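Local coordinates for LEOA (Escherichia coli, PDB 4AUR), which is a bacterial dynamin-like GTPase from enterotoxigenic strains, probably coupling GTP binding and hydrolysis to work on membranes, at residues L296-M307 against L542-R553. Sequence-based numbering, arbitrary orientation.
Sequences LNTFVEKNDEDM and LAEKSQAIRDNR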
ATOM      1  N   LEU A 296       5.726   1.539   0.231  1.00 22.20           N
ATOM      2  CA  LEU A 296       6.857   2.186  -0.462  1.00 20.72           C
ATOM      3  C   LEU A 296       6.438   3.453  -1.191  1.00 21.41           C
ATOM      4  O   LEU A 296       7.176   4.423  -1.158  1.00 24.11           O
ATOM      5  CB  LEU A 296       7.550   1.254  -1.447  1.00 19.42           C
ATOM      6  CG  LEU A 296       8.698   1.855  -2.230  1.00 18.75           C
ATOM      7  CD1 LEU A 296       9.746   2.362  -1.269  1.00 19.80           C
ATOM      8  CD2 LEU A 296       9.334   0.877  -3.170  1.00 18.33           C
ATOM      9  N   ASN A 297       5.277   3.457  -1.828  1.00 20.75           N
ATOM     10  CA  ASN A 297       4.815   4.637  -2.545  1.00 21.87           C
ATOM     11  C   ASN A 297       4.627   5.799  -1.587  1.00 21.74           C
ATOM     12  O   ASN A 297       4.982   6.911  -1.906  1.00 21.38           O
ATOM     13  CB  ASN A 297       3.470   4.389  -3.307  1.00 21.68           C
ATOM     14  CG  ASN A 297       3.564   3.350  -4.441  1.00 22.02           C
ATOM     15  OD1 ASN A 297       2.555   2.759  -4.806  1.00 24.55           O
ATOM     16  ND2 ASN A 297       4.747   3.126  -4.999  1.00 21.84           N
ATOM     17  N   THR A 298       4.033   5.524  -0.429  1.00 23.48           N
ATOM     18  CA  THR A 298       3.803   6.529   0.584  1.00 23.70           C
ATOM     19  C   THR A 298       5.118   7.166   0.968  1.00 24.32           C
ATOM     20  O   THR A 298       5.188   8.364   1.191  1.00 28.09           O
ATOM     21  CB  THR A 298       3.201   5.941   1.873  1.00 24.14           C
ATOM     22  OG1 THR A 298       1.959   5.302   1.601  1.00 24.50           O
ATOM     23  CG2 THR A 298       2.943   7.036   2.894  1.00 25.62           C
ATOM     24  N   PHE A 299       6.168   6.368   1.053  1.00 24.81           N
ATOM     25  CA  PHE A 299       7.438   6.888   1.504  1.00 25.05           C
ATOM     26  C   PHE A 299       8.062   7.710   0.420  1.00 25.04           C
ATOM     27  O   PHE A 299       8.577   8.754   0.683  1.00 27.05           O
ATOM     28  CB  PHE A 299       8.441   5.803   1.917  1.00 25.02           C
ATOM     29  CG  PHE A 299       9.837   6.334   1.989  1.00 25.45           C
ATOM     30  CD1 PHE A 299      10.169   7.271   2.955  1.00 27.22           C
ATOM     31  CD2 PHE A 299      10.766   6.017   1.044  1.00 25.05           C
ATOM     32  CE1 PHE A 299      11.427   7.835   3.007  1.00 26.06           C
ATOM     33  CE2 PHE A 299      12.015   6.586   1.075  1.00 26.45           C
ATOM     34  CZ  PHE A 299      12.352   7.491   2.060  1.00 26.10           C
ATOM     35  N   VAL A 300       8.037   7.210  -0.800  1.00 26.23           N
ATOM     36  CA  VAL A 300       8.715   7.862  -1.900  1.00 26.02           C
ATOM     37  C   VAL A 300       7.977   9.106  -2.297  1.00 28.10           C
ATOM     38  O   VAL A 300       8.600  10.062  -2.703  1.00 33.01           O
ATOM     39  CB  VAL A 300       8.805   6.964  -3.129  1.00 25.22           C
ATOM     40  CG1 VAL A 300       9.454   7.701  -4.297  1.00 25.59           C
ATOM     41  CG2 VAL A 300       9.558   5.687  -2.798  1.00 24.49           C
ATOM     42  N   GLU A 301       6.656   9.100  -2.197  1.00 29.88           N
ATOM     43  CA  GLU A 301       5.891  10.295  -2.506  1.00 32.65           C
ATOM     44  C   GLU A 301       6.230  11.378  -1.471  1.00 31.54           C
ATOM     45  O   GLU A 301       6.746  12.424  -1.821  1.00 30.12           O
ATOM     46  CB  GLU A 301       4.395   9.972  -2.572  1.00 36.27           C
ATOM     47  CG  GLU A 301       3.431  11.077  -2.144  1.00 40.88           C
ATOM     48  CD  GLU A 301       2.337  10.538  -1.210  1.00 45.90           C
ATOM     49  OE1 GLU A 301       2.619  10.318   0.014  1.00 44.12           O
ATOM     50  OE2 GLU A 301       1.208  10.312  -1.713  1.00 45.04           O
ATOM     51  N   LYS A 302       5.975  11.099  -0.199  1.00 30.76           N
ATOM     52  CA  LYS A 302       6.339  12.008   0.878  1.00 29.65           C
ATOM     53  C   LYS A 302       7.753  12.555   0.773  1.00 29.79           C
ATOM     54  O   LYS A 302       7.970  13.711   1.008  1.00 28.39           O
ATOM     55  CB  LYS A 302       6.198  11.296   2.215  1.00 31.74           C
ATOM     56  CG  LYS A 302       6.953  11.955   3.354  1.00 35.06           C
ATOM     57  CD  LYS A 302       6.377  11.616   4.723  1.00 37.00           C
ATOM     58  CE  LYS A 302       7.308  12.072   5.862  1.00 38.97           C
ATOM     59  NZ  LYS A 302       7.839  13.476   5.782  1.00 36.73           N
ATOM     60  N   ASN A 303       8.724  11.706   0.468  1.00 32.21           N
ATOM     61  CA  ASN A 303      10.113  12.138   0.393  1.00 32.53           C
ATOM     62  C   ASN A 303      10.348  13.040  -0.766  1.00 33.60           C
ATOM     63  O   ASN A 303      11.156  13.923  -0.672  1.00 36.02           O
ATOM     64  CB  ASN A 303      11.083  10.958   0.281  1.00 32.14           C
ATOM     65  CG  ASN A 303      12.547  11.375   0.467  1.00 31.48           C
ATOM     66  OD1 ASN A 303      13.359  11.267  -0.446  1.00 29.47           O
ATOM     67  ND2 ASN A 303      12.882  11.853   1.666  1.00 33.28           N
ATOM     68  N   ASP A 304       9.653  12.798  -1.864  1.00 38.72           N
ATOM     69  CA  ASP A 304       9.797  13.599  -3.061  1.00 42.22           C
ATOM     70  C   ASP A 304       9.150  14.963  -2.820  1.00 41.68           C
ATOM     71  O   ASP A 304       9.642  15.975  -3.284  1.00 42.66           O
ATOM     72  CB  ASP A 304       9.141  12.869  -4.239  1.00 49.44           C
ATOM     73  CG  ASP A 304       9.597  13.391  -5.607  1.00 58.03           C
ATOM     74  OD1 ASP A 304      10.507  14.247  -5.662  1.00 62.64           O
ATOM     75  OD2 ASP A 304       9.044  12.930  -6.639  1.00 61.94           O
ATOM     76  N   GLU A 305       8.069  14.985  -2.053  1.00 39.88           N
ATOM     77  CA  GLU A 305       7.328  16.206  -1.806  1.00 39.40           C
ATOM     78  C   GLU A 305       8.053  17.086  -0.789  1.00 39.15           C
ATOM     79  O   GLU A 305       8.090  18.310  -0.942  1.00 39.95           O
ATOM     80  CB  GLU A 305       5.905  15.870  -1.358  1.00 42.64           C
ATOM     81  CG  GLU A 305       5.077  15.237  -2.479  1.00 48.28           C
ATOM     82  CD  GLU A 305       3.788  14.542  -2.014  1.00 55.58           C
ATOM     83  OE1 GLU A 305       3.591  14.373  -0.780  1.00 54.39           O
ATOM     84  OE2 GLU A 305       2.968  14.149  -2.898  1.00 57.19           O
ATOM     85  N   ASP A 306       8.622  16.466   0.244  1.00 35.51           N
ATOM     86  CA  ASP A 306       9.527  17.146   1.170  1.00 32.92           C
ATOM     87  C   ASP A 306      10.639  17.873   0.430  1.00 33.99           C
ATOM     88  O   ASP A 306      10.962  18.998   0.765  1.00 33.46           O
ATOM     89  CB  ASP A 306      10.208  16.164   2.120  1.00 31.75           C
ATOM     90  CG  ASP A 306       9.337  15.736   3.295  1.00 32.45           C
ATOM     91  OD1 ASP A 306       8.184  16.195   3.441  1.00 34.34           O
ATOM     92  OD2 ASP A 306       9.832  14.920   4.106  1.00 32.76           O
HETATM   93  N   MSE A 307      11.260  17.238  -0.560  1.00 35.33           N
HETATM   94  CA  MSE A 307      12.416  17.875  -1.225  1.00 35.59           C
HETATM   95  C   MSE A 307      11.989  19.198  -1.799  1.00 34.98           C
HETATM   96  O   MSE A 307      12.698  20.182  -1.662  1.00 34.94           O
HETATM   97  CB  MSE A 307      13.061  17.049  -2.341  1.00 35.34           C
HETATM   98  CG  MSE A 307      13.521  15.661  -1.910  1.00 35.24           C
HETATM   99 SE   MSE A 307      15.037  15.766  -0.661  0.84 36.33          SE
HETATM  100  CE  MSE A 307      14.227  14.739   0.814  1.00 37.42           C
ATOM    101  N   LEU A 542      20.822  15.035  -0.518  1.00 35.00           N
ATOM    102  CA  LEU A 542      19.769  14.092  -0.208  1.00 35.42           C
ATOM    103  C   LEU A 542      18.858  13.796  -1.412  1.00 35.66           C
ATOM    104  O   LEU A 542      18.307  12.700  -1.525  1.00 35.09           O
ATOM    105  CB  LEU A 542      18.937  14.616   0.948  1.00 33.75           C
ATOM    106  CG  LEU A 542      18.068  13.561   1.587  1.00 34.93           C
ATOM    107  CD1 LEU A 542      18.930  12.457   2.162  1.00 37.03           C
ATOM    108  CD2 LEU A 542      17.253  14.183   2.691  1.00 36.40           C
ATOM    109  N   ALA A 543      18.695  14.774  -2.297  1.00 34.54           N
ATOM    110  CA  ALA A 543      17.852  14.600  -3.465  1.00 35.92           C
ATOM    111  C   ALA A 543      18.468  13.562  -4.375  1.00 35.27           C
ATOM    112  O   ALA A 543      17.781  12.680  -4.861  1.00 36.80           O
ATOM    113  CB  ALA A 543      17.687  15.919  -4.214  1.00 35.86           C
ATOM    114  N   GLU A 544      19.771  13.672  -4.582  1.00 36.10           N
ATOM    115  CA  GLU A 544      20.502  12.789  -5.483  1.00 38.93           C
ATOM    116  C   GLU A 544      20.504  11.342  -5.015  1.00 35.67           C
ATOM    117  O   GLU A 544      20.408  10.447  -5.814  1.00 32.22           O
ATOM    118  CB  GLU A 544      21.955  13.264  -5.621  1.00 43.90           C
ATOM    119  CG  GLU A 544      22.110  14.613  -6.325  1.00 49.08           C
ATOM    120  CD  GLU A 544      23.562  15.097  -6.390  1.00 57.42           C
ATOM    121  OE1 GLU A 544      24.353  14.815  -5.445  1.00 61.02           O
ATOM    122  OE2 GLU A 544      23.911  15.779  -7.385  1.00 59.82           O
ATOM    123  N   LYS A 545      20.623  11.135  -3.709  1.00 37.77           N
ATOM    124  CA  LYS A 545      20.661   9.803  -3.106  1.00 37.49           C
ATOM    125  C   LYS A 545      19.305   9.123  -3.125  1.00 36.62           C
ATOM    126  O   LYS A 545      19.172   7.947  -2.792  1.00 33.15           O
ATOM    127  CB  LYS A 545      21.119   9.908  -1.656  1.00 40.63           C
ATOM    128  CG  LYS A 545      22.508  10.489  -1.461  1.00 42.81           C
ATOM    129  CD  LYS A 545      22.957  10.332  -0.010  1.00 47.62           C
ATOM    130  CE  LYS A 545      24.457  10.562   0.133  1.00 50.82           C
ATOM    131  NZ  LYS A 545      24.864  11.912  -0.362  1.00 51.67           N
ATOM    132  N   SER A 546      18.290   9.876  -3.521  1.00 38.57           N
ATOM    133  CA  SER A 546      16.940   9.364  -3.563  1.00 39.29           C
ATOM    134  C   SER A 546      16.585   8.710  -4.892  1.00 40.12           C
ATOM    135  O   SER A 546      15.495   8.207  -5.049  1.00 39.32           O
ATOM    136  CB  SER A 546      15.979  10.492  -3.225  1.00 39.52           C
ATOM    137  OG  SER A 546      16.286  11.003  -1.923  1.00 39.43           O
ATOM    138  N   GLN A 547      17.509   8.669  -5.841  1.00 41.59           N
ATOM    139  CA  GLN A 547      17.156   8.199  -7.153  1.00 41.79           C
ATOM    140  C   GLN A 547      16.935   6.720  -7.175  1.00 41.16           C
ATOM    141  O   GLN A 547      16.057   6.241  -7.859  1.00 43.72           O
ATOM    142  CB  GLN A 547      18.222   8.538  -8.185  1.00 45.06           C
ATOM    143  CG  GLN A 547      17.657   8.553  -9.601  1.00 48.14           C
ATOM    144  CD  GLN A 547      16.631   9.665  -9.794  1.00 51.12           C
ATOM    145  OE1 GLN A 547      15.568   9.448 -10.368  1.00 51.97           O
ATOM    146  NE2 GLN A 547      16.947  10.864  -9.301  1.00 51.93           N
ATOM    147  N   ALA A 548      17.753   5.975  -6.458  1.00 40.52           N
ATOM    148  CA  ALA A 548      17.746   4.541  -6.640  1.00 36.91           C
ATOM    149  C   ALA A 548      16.376   3.933  -6.309  1.00 37.95           C
ATOM    150  O   ALA A 548      15.958   2.951  -6.963  1.00 38.97           O
ATOM    151  CB  ALA A 548      18.846   3.891  -5.825  1.00 36.47           C
ATOM    152  N   ILE A 549      15.674   4.487  -5.315  1.00 33.25           N
ATOM    153  CA  ILE A 549      14.330   3.975  -5.013  1.00 32.35           C
ATOM    154  C   ILE A 549      13.336   4.440  -6.036  1.00 31.78           C
ATOM    155  O   ILE A 549      12.424   3.698  -6.374  1.00 33.61           O
ATOM    156  CB  ILE A 549      13.707   4.362  -3.643  1.00 31.27           C
ATOM    157  CG1 ILE A 549      14.393   5.559  -3.024  1.00 32.63           C
ATOM    158  CG2 ILE A 549      13.644   3.172  -2.697  1.00 30.12           C
ATOM    159  CD1 ILE A 549      13.561   6.202  -1.944  1.00 33.64           C
ATOM    160  N   ARG A 550      13.471   5.679  -6.481  1.00 32.07           N
ATOM    161  CA  ARG A 550      12.584   6.200  -7.490  1.00 31.73           C
ATOM    162  C   ARG A 550      12.635   5.321  -8.724  1.00 31.92           C
ATOM    163  O   ARG A 550      11.583   4.976  -9.253  1.00 32.45           O
ATOM    164  CB  ARG A 550      12.925   7.619  -7.838  1.00 32.37           C
ATOM    165  CG  ARG A 550      12.614   8.611  -6.744  1.00 35.83           C
ATOM    166  CD  ARG A 550      13.099   9.977  -7.214  1.00 42.52           C
ATOM    167  NE  ARG A 550      13.216  10.992  -6.168  1.00 50.09           N
ATOM    168  CZ  ARG A 550      13.835  12.171  -6.334  1.00 55.34           C
ATOM    169  NH1 ARG A 550      14.394  12.488  -7.506  1.00 52.79           N
ATOM    170  NH2 ARG A 550      13.890  13.047  -5.328  1.00 54.29           N
ATOM    171  N   ASP A 551      13.834   4.936  -9.161  1.00 31.80           N
ATOM    172  CA  ASP A 551      13.982   3.998 -10.265  1.00 34.20           C
ATOM    173  C   ASP A 551      13.183   2.728  -9.988  1.00 32.53           C
ATOM    174  O   ASP A 551      12.515   2.187 -10.881  1.00 36.05           O
ATOM    175  CB  ASP A 551      15.443   3.583 -10.487  1.00 39.91           C
ATOM    176  CG  ASP A 551      16.346   4.740 -10.962  1.00 49.58           C
ATOM    177  OD1 ASP A 551      15.845   5.884 -11.162  1.00 58.31           O
ATOM    178  OD2 ASP A 551      17.578   4.502 -11.118  1.00 52.20           O
ATOM    179  N   ASN A 552      13.267   2.238  -8.764  1.00 28.60           N
ATOM    180  CA  ASN A 552      12.654   0.969  -8.405  1.00 27.02           C
ATOM    181  C   ASN A 552      11.170   1.080  -8.250  1.00 24.25           C
ATOM    182  O   ASN A 552      10.420   0.204  -8.664  1.00 22.20           O
ATOM    183  CB  ASN A 552      13.256   0.415  -7.103  1.00 28.99           C
ATOM    184  CG  ASN A 552      14.457  -0.467  -7.355  1.00 30.09           C
ATOM    185  OD1 ASN A 552      14.319  -1.604  -7.789  1.00 36.45           O
ATOM    186  ND2 ASN A 552      15.643   0.063  -7.112  1.00 31.99           N
ATOM    187  N   ARG A 553      10.737   2.159  -7.636  1.00 22.97           N
ATOM    188  CA  ARG A 553       9.332   2.323  -7.377  1.00 22.37           C
ATOM    189  C   ARG A 553       8.579   2.415  -8.692  1.00 22.68           C
ATOM    190  O   ARG A 553       7.454   1.947  -8.799  1.00 23.59           O
ATOM    191  CB  ARG A 553       9.118   3.555  -6.559  1.00 22.20           C
ATOM    192  CG  ARG A 553       7.724   3.721  -6.046  1.00 22.43           C
ATOM    193  CD  ARG A 553       7.323   5.172  -6.185  1.00 22.97           C
ATOM    194  NE  ARG A 553       6.954   5.478  -7.562  1.00 22.90           N
ATOM    195  CZ  ARG A 553       5.770   5.185  -8.087  1.00 22.29           C
ATOM    196  NH1 ARG A 553       4.864   4.573  -7.360  1.00 22.72           N
ATOM    197  NH2 ARG A 553       5.489   5.486  -9.331  1.00 21.64           N
TER
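Ile549 sets its CD1 methyl at the edge of the Phe299 ring, near the ring plane and 3.4 Å from CE2, while the CB of Asn303 lies above one face of the same ring, toward the rim. Leu296 and Val300 extend this apolar patch: CD1 of Leu296 is 4.2 Å from Ile549 CG2, and the CG2 branch of Val300 lies alongside Ile549 CD1, the two side chains running in opposing directions. Val300 also meets two arginines through their aliphatic parts, its CG1 lying 3.8 Å from Arg553 CD and 4.1 Å from Arg550 CG. With its chain extended from CG to NE (chi2 176°), Arg550 runs along helix 296-307 until its guanidinium stacks on the carboxylate of Asp304. The two planes are 29° apart, and OD1 of Asp304 sits over the face, 3.6 Å from NH2 of Arg550, a long salt bridge of charge alone. Farther along, the bent selenomethionine Met307 brings CE to within 3.6 Å of Leu542 CD2 and lays its selenium beside Ala543. A type I turn from Glu544 to Gln547 links helix 530-544 to helix 547-567, and in it Ser546 OG donates a hydrogen bond to Leu542 O, 2.7 Å. Leu433 and Ile437 of helix 430-447 add to the patch at Ile549 and Phe299. Segments 296-307 and 547-553 cross at -133°, nearer antiparallel than parallel, as neighbours in the elongated helical bundle of a dynamin-like protein.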